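Local coordinates for uncharacterized protein (Staphylococcus aureus subsp. aureus Mu50, PDB 4EBG) that is of unknown function but is a secreted protein of the DUF4467 family, which has a cystatin-like fold and belongs to the NTF2 clan, at residues D7-E12 with I47-Q52; N37-K42 with E92-E97. All blocks are in the same frame, centred on the assembly; numbering follows the deposited sequence.

Contact 1: D7-E12 with I47-Q52; sequences DKVYKE and IVIGIQ
Helix-on-sheet packing in a cystatin-like fold is the setting in which Val9 and Tyr10, on the long helix 3-23, meet Ile47, Ile49 and Ile51 of the central strand 46-52. All five are buried close to the centre of the chain. The axes of segments 7-12 and 47-52 approach to 9.9 Å and cross at -49°, a spacing filled by branched aliphatic groups and one aromatic ring. Alternation along the strand turns the three isoleucines to the helix, while Val48 points to the other side of the sheet.

Val9 divides its two methyls between two of these isoleucines. Its CG1, anti to the backbone N (chi1 169°), lies 3.9 Å from Ile49 CD1, and its CG2 lies 4.0 Å from Ile47 CD1, where the two side chains cross obliquely. Tyr65 and Ile67 of strand 60-68 also touch Val9, carrying the same apolar layer one strand further across the sheet.

Tyr10 leaves the helix beside this layer and reaches the strand with the far part of its ring. In Ile49, chi1 of 65° sets CG1 between the backbone N and the carbonyl carbon, and the extended chi2 carries CD1 on, to 4.2 Å above the ring plane of Tyr10, offset toward the rim. The two side chains run past one another, pointing opposite ways. Ile51 adds a looser touch, its CG2 4.2 Å from Tyr10 CE1. The hydroxyl at the end of the ring is buried with the rest of the residue, and it is satisfied by a hydrogen bond with Thr38 OG1 on the adjoining strand. Ile49 CG2 packs at the far end of the ring, 3.5 Å from Tyr10 OH.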
loop_
_atom_site.group_PDB
_atom_site.type_symbol
_atom_site.label_atom_id
_atom_site.label_comp_id
_atom_site.label_asym_id
_atom_site.label_seq_id
_atom_site.Cartn_x
_atom_site.Cartn_y
_atom_site.Cartn_z
ATOM N N ASP B 7 -0.867 -20.254 3.053
ATOM C CA ASP B 7 0.115 -19.546 3.827
ATOM C C ASP B 7 0.880 -18.514 2.966
ATOM O O ASP B 7 1.183 -17.430 3.418
ATOM C CB ASP B 7 1.129 -20.560 4.407
ATOM C CG ASP B 7 0.600 -21.347 5.616
ATOM O OD1 ASP B 7 -0.403 -20.937 6.214
ATOM O OD2 ASP B 7 1.225 -22.374 5.987
ATOM N N LYS B 8 1.220 -18.887 1.734
ATOM C CA LYS B 8 1.862 -17.987 0.803
ATOM C C LYS B 8 1.001 -16.761 0.541
ATOM O O LYS B 8 1.529 -15.665 0.422
ATOM C CB LYS B 8 2.213 -18.679 -0.517
ATOM C CG LYS B 8 3.255 -19.800 -0.388
ATOM C CD LYS B 8 3.509 -20.471 -1.706
ATOM C CE LYS B 8 4.442 -21.685 -1.598
ATOM N NZ LYS B 8 4.346 -22.569 -2.810
ATOM N N VAL B 9 -0.288 -16.991 0.349
ATOM C CA VAL B 9 -1.239 -15.897 0.107
ATOM C C VAL B 9 -1.261 -14.928 1.281
ATOM O O VAL B 9 -1.130 -13.705 1.090
ATOM C CB VAL B 9 -2.658 -16.446 -0.250
ATOM C CG1 VAL B 9 -3.670 -15.323 -0.235
ATOM C CG2 VAL B 9 -2.622 -17.121 -1.636
ATOM N N TYR B 10 -1.421 -15.435 2.507
ATOM C CA TYR B 10 -1.488 -14.545 3.652
ATOM C C TYR B 10 -0.131 -13.859 3.879
ATOM O O TYR B 10 -0.130 -12.686 4.267
ATOM C CB TYR B 10 -1.996 -15.267 4.920
ATOM C CG TYR B 10 -3.514 -15.378 4.910
ATOM C CD1 TYR B 10 -4.291 -14.368 5.367
ATOM C CD2 TYR B 10 -4.154 -16.470 4.345
ATOM C CE1 TYR B 10 -5.669 -14.428 5.291
ATOM C CE2 TYR B 10 -5.530 -16.538 4.264
ATOM C CZ TYR B 10 -6.281 -15.520 4.721
ATOM O OH TYR B 10 -7.638 -15.524 4.629
ATOM N N LYS B 11 0.965 -14.537 3.592
ATOM C CA LYS B 11 2.263 -13.862 3.738
ATOM C C LYS B 11 2.345 -12.685 2.783
ATOM O O LYS B 11 2.788 -11.583 3.140
ATOM C CB LYS B 11 3.374 -14.861 3.486
ATOM C CG LYS B 11 4.753 -14.208 3.519
ATOM C CD LYS B 11 5.884 -15.264 3.484
ATOM C CE LYS B 11 7.250 -14.636 3.368
ATOM N NZ LYS B 11 7.546 -14.165 1.997
ATOM N N GLU B 12 1.946 -12.905 1.525
ATOM C CA GLU B 12 2.024 -11.874 0.519
ATOM C C GLU B 12 1.074 -10.722 0.898
ATOM O O GLU B 12 1.438 -9.569 0.756
ATOM C CB GLU B 12 1.693 -12.450 -0.858
ATOM C CG GLU B 12 1.797 -11.461 -1.961
ATOM C CD GLU B 12 3.196 -10.983 -2.247
ATOM O OE1 GLU B 12 4.175 -11.630 -1.813
ATOM O OE2 GLU B 12 3.296 -9.951 -2.956
ATOM N N ILE B 47 -7.005 -18.574 -5.286
ATOM C CA ILE B 47 -7.378 -18.480 -3.899
ATOM C C ILE B 47 -7.927 -17.089 -3.650
ATOM O O ILE B 47 -7.305 -16.109 -4.002
ATOM C CB ILE B 47 -6.156 -18.800 -2.985
ATOM C CG1 ILE B 47 -5.619 -20.202 -3.305
ATOM C CG2 ILE B 47 -6.521 -18.652 -1.515
ATOM C CD1 ILE B 47 -4.394 -20.617 -2.426
ATOM N N VAL B 48 -9.124 -17.000 -3.061
ATOM C CA VAL B 48 -9.797 -15.753 -2.762
ATOM C C VAL B 48 -9.860 -15.625 -1.273
ATOM O O VAL B 48 -10.338 -16.533 -0.579
ATOM C CB VAL B 48 -11.199 -15.692 -3.405
ATOM C CG1 VAL B 48 -11.835 -14.355 -3.021
ATOM C CG2 VAL B 48 -11.172 -15.839 -4.904
ATOM N N ILE B 49 -9.402 -14.474 -0.753
ATOM C CA ILE B 49 -9.455 -14.175 0.641
ATOM C C ILE B 49 -10.284 -12.940 0.888
ATOM O O ILE B 49 -10.295 -12.030 0.083
ATOM C CB ILE B 49 -8.059 -14.070 1.312
ATOM C CG1 ILE B 49 -7.278 -12.889 0.762
ATOM C CG2 ILE B 49 -7.329 -15.419 1.162
ATOM C CD1 ILE B 49 -5.914 -12.688 1.489
ATOM N N GLY B 50 -10.944 -12.912 2.031
ATOM C CA GLY B 50 -11.678 -11.775 2.521
ATOM C C GLY B 50 -11.092 -11.415 3.880
ATOM O O GLY B 50 -11.079 -12.227 4.787
ATOM N N ILE B 51 -10.668 -10.154 4.033
ATOM C CA ILE B 51 -9.894 -9.771 5.176
ATOM C C ILE B 51 -10.352 -8.424 5.715
ATOM O O ILE B 51 -10.945 -7.612 5.003
ATOM C CB ILE B 51 -8.376 -9.689 4.817
ATOM C CG1 ILE B 51 -8.059 -8.544 3.865
ATOM C CG2 ILE B 51 -7.848 -11.008 4.316
ATOM C CD1 ILE B 51 -6.635 -8.187 3.704
ATOM N N GLN B 52 -10.003 -8.180 6.963
ATOM C CA GLN B 52 -10.201 -6.860 7.573
ATOM C C GLN B 52 -9.057 -5.934 7.151
ATOM O O GLN B 52 -8.020 -5.866 7.769
ATOM C CB GLN B 52 -10.263 -6.936 9.098
ATOM C CG GLN B 52 -10.649 -5.586 9.727
ATOM C CD GLN B 52 -10.387 -5.529 11.232
ATOM O OE1 GLN B 52 -10.051 -6.517 11.899
ATOM N NE2 GLN B 52 -10.472 -4.360 11.752
#

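Contact 2: N37-K42 with E92-E97; sequences NTHVYK and EDENVE
Asn37 OD1 is gripped by two successive backbone amides where 92-97 leaves its strand: Val96 N donates at 2.9 Å, and Asn95 N makes a weak bond at 2.8 Å bent to 125°. Asn37 ND2 donates to Val96 O, 2.9 Å away on a carbonyl lone pair, so the side chain holds Val96 by both its N-H and its C=O; ND2 also meets Tyr62 OH of strand 60-68. Glu94, bent at chi2, stacks its carboxylate on this amide with the planes 7° apart. On the same face, His39 NE2 donates to Glu92 OE2 at 2.7 Å on the anti side, ring and carboxylate planes 71° apart, and His39 CE1 lies 3.0 Å from Glu94 OE1; both carboxylates approach the ring at its edge, near its plane. Thr38 and Asp93 form the hydrogen-bonded pair, flanked by the non-hydrogen-bonded pairs Asn37-Glu94 and His39-Glu92. Thr38 OG1, whose main partner is the hydroxyl of Tyr10, also meets a water that donates to Asp93 O. Strand 91-94 thus lies at the margin of the sheet, against strand 37-41; Met84 of helix 80-86 touches His39, and Ile6 of helix 3-23 touches Thr38 on the opposite face.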
loop_
_atom_site.group_PDB
_atom_site.type_symbol
_atom_site.label_atom_id
_atom_site.label_comp_id
_atom_site.label_asym_id
_atom_site.label_seq_id
_atom_site.Cartn_x
_atom_site.Cartn_y
_atom_site.Cartn_z
ATOM N N ASN B 37 -11.834 -14.914 5.725
ATOM C CA ASN B 37 -12.486 -15.896 4.896
ATOM C C ASN B 37 -11.551 -16.319 3.794
ATOM O O ASN B 37 -10.913 -15.492 3.152
ATOM C CB ASN B 37 -13.774 -15.327 4.343
ATOM C CG ASN B 37 -14.781 -15.061 5.417
ATOM O OD1 ASN B 37 -14.777 -15.739 6.464
ATOM N ND2 ASN B 37 -15.682 -14.115 5.158
ATOM N N THR B 38 -11.411 -17.631 3.540
ATOM C CA THR B 38 -10.573 -18.197 2.527
ATOM C C THR B 38 -11.322 -19.225 1.711
ATOM O O THR B 38 -11.992 -20.106 2.280
ATOM C CB THR B 38 -9.307 -18.859 3.138
ATOM O OG1 THR B 38 -8.695 -17.951 4.041
ATOM C CG2 THR B 38 -8.346 -19.314 2.097
ATOM N N HIS B 39 -11.236 -19.130 0.392
ATOM C CA HIS B 39 -11.769 -20.118 -0.517
ATOM C C HIS B 39 -10.734 -20.472 -1.567
ATOM O O HIS B 39 -10.061 -19.583 -2.105
ATOM C CB HIS B 39 -13.031 -19.640 -1.221
ATOM C CG HIS B 39 -14.212 -19.500 -0.309
ATOM N ND1 HIS B 39 -14.418 -18.393 0.472
ATOM C CD2 HIS B 39 -15.243 -20.348 -0.045
ATOM C CE1 HIS B 39 -15.531 -18.553 1.174
ATOM N NE2 HIS B 39 -16.071 -19.711 0.852
ATOM N N VAL B 40 -10.582 -21.757 -1.880
ATOM C CA VAL B 40 -9.686 -22.244 -2.914
ATOM C C VAL B 40 -10.507 -22.794 -4.073
ATOM O O VAL B 40 -11.519 -23.500 -3.860
ATOM C CB VAL B 40 -8.743 -23.349 -2.379
ATOM C CG1 VAL B 40 -7.843 -23.907 -3.466
ATOM C CG2 VAL B 40 -7.963 -22.845 -1.180
ATOM N N TYR B 41 -10.057 -22.492 -5.297
ATOM C CA TYR B 41 -10.700 -22.905 -6.521
ATOM C C TYR B 41 -9.695 -23.544 -7.437
ATOM O O TYR B 41 -8.496 -23.319 -7.341
ATOM C CB TYR B 41 -11.376 -21.721 -7.226
ATOM C CG TYR B 41 -12.344 -21.018 -6.353
ATOM C CD1 TYR B 41 -13.677 -21.450 -6.291
ATOM C CD2 TYR B 41 -11.969 -19.946 -5.528
ATOM C CE1 TYR B 41 -14.622 -20.824 -5.418
ATOM C CE2 TYR B 41 -12.901 -19.351 -4.705
ATOM C CZ TYR B 41 -14.206 -19.808 -4.612
ATOM O OH TYR B 41 -15.079 -19.200 -3.742
ATOM N N LYS B 42 -10.243 -24.249 -8.413
ATOM C CA LYS B 42 -9.471 -24.834 -9.520
ATOM C C LYS B 42 -8.259 -25.586 -9.006
ATOM O O LYS B 42 -7.155 -25.468 -9.500
ATOM C CB LYS B 42 -9.196 -23.770 -10.611
ATOM C CG LYS B 42 -10.514 -23.402 -11.388
ATOM C CD LYS B 42 -10.329 -22.532 -12.590
ATOM C CE LYS B 42 -11.641 -22.030 -13.140
ATOM N NZ LYS B 42 -11.427 -21.260 -14.421
ATOM N N GLU B 92 -13.016 -24.257 1.937
ATOM C CA GLU B 92 -13.583 -23.050 2.565
ATOM C C GLU B 92 -13.114 -23.004 4.017
ATOM O O GLU B 92 -13.217 -24.011 4.746
ATOM C CB GLU B 92 -15.127 -23.079 2.529
ATOM C CG GLU B 92 -15.828 -21.959 3.323
ATOM C CD GLU B 92 -17.330 -21.951 3.121
ATOM O OE1 GLU B 92 -18.028 -22.832 3.659
ATOM O OE2 GLU B 92 -17.841 -21.015 2.467
ATOM N N ASP B 93 -12.687 -21.824 4.471
ATOM C CA ASP B 93 -12.394 -21.534 5.861
ATOM C C ASP B 93 -13.053 -20.183 6.135
ATOM O O ASP B 93 -12.485 -19.150 5.823
ATOM C CB ASP B 93 -10.869 -21.526 6.093
ATOM C CG ASP B 93 -10.461 -21.320 7.524
ATOM O OD1 ASP B 93 -11.347 -21.156 8.367
ATOM O OD2 ASP B 93 -9.222 -21.329 7.788
ATOM N N GLU B 94 -14.298 -20.222 6.575
ATOM C CA GLU B 94 -15.148 -19.046 6.704
ATOM C C GLU B 94 -15.277 -18.674 8.154
ATOM O O GLU B 94 -15.986 -19.347 8.911
ATOM C CB GLU B 94 -16.542 -19.335 6.135
ATOM C CG GLU B 94 -17.424 -18.144 5.960
ATOM C CD GLU B 94 -17.165 -17.339 4.701
ATOM O OE1 GLU B 94 -16.174 -17.597 3.987
ATOM O OE2 GLU B 94 -17.986 -16.439 4.448
ATOM N N ASN B 95 -14.578 -17.647 8.566
ATOM C CA ASN B 95 -14.589 -17.210 9.933
ATOM C C ASN B 95 -15.376 -15.935 10.209
ATOM O O ASN B 95 -15.601 -15.594 11.370
ATOM C CB ASN B 95 -13.180 -17.033 10.417
ATOM C CG ASN B 95 -12.426 -18.318 10.382
ATOM O OD1 ASN B 95 -12.734 -19.240 11.167
ATOM N ND2 ASN B 95 -11.474 -18.438 9.466
ATOM N N VAL B 96 -15.840 -15.266 9.139
ATOM C CA VAL B 96 -16.603 -14.025 9.276
ATOM C C VAL B 96 -17.850 -14.171 8.441
ATOM O O VAL B 96 -17.775 -14.212 7.204
ATOM C CB VAL B 96 -15.786 -12.804 8.869
ATOM C CG1 VAL B 96 -16.674 -11.529 8.997
ATOM C CG2 VAL B 96 -14.504 -12.700 9.698
ATOM N N GLU B 97 -18.987 -14.334 9.144
ATOM C CA GLU B 97 -20.308 -14.347 8.547
ATOM C C GLU B 97 -20.861 -12.927 8.544
ATOM O O GLU B 97 -20.948 -12.227 9.616
ATOM C CB GLU B 97 -21.270 -15.270 9.306
ATOM C CG GLU B 97 -21.195 -16.746 8.927
ATOM C CD GLU B 97 -22.358 -17.574 9.476
ATOM O OE1 GLU B 97 -23.507 -17.374 9.032
ATOM O OE2 GLU B 97 -22.115 -18.446 10.334
HETATM O O HOH W 1 -9.833 -18.209 6.459
#

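In the fold
Contacts 1 and 2 illustrate how one antiparallel sheet can be built in two directions at once: 7-12 lies over its face, whereas 92-97 is added at its edge. Their centres are 10 Å apart, and the neighbouring strands 46-52 and 37-41 join them. Tyr10 OH of contact 1 lies 2.7 Å from Thr38 OG1 of contact 2, and Gly50 N lies 2.8 Å from Asn37 O in the backbone ladder. Along the chain the segments alternate, so the strand added last pairs with one that comes between the helix and strand 46-52. Thr38 carries the helix-facing side toward the edge, while Asn37, His39, Glu92 and Glu94 put their polar groups on the other face.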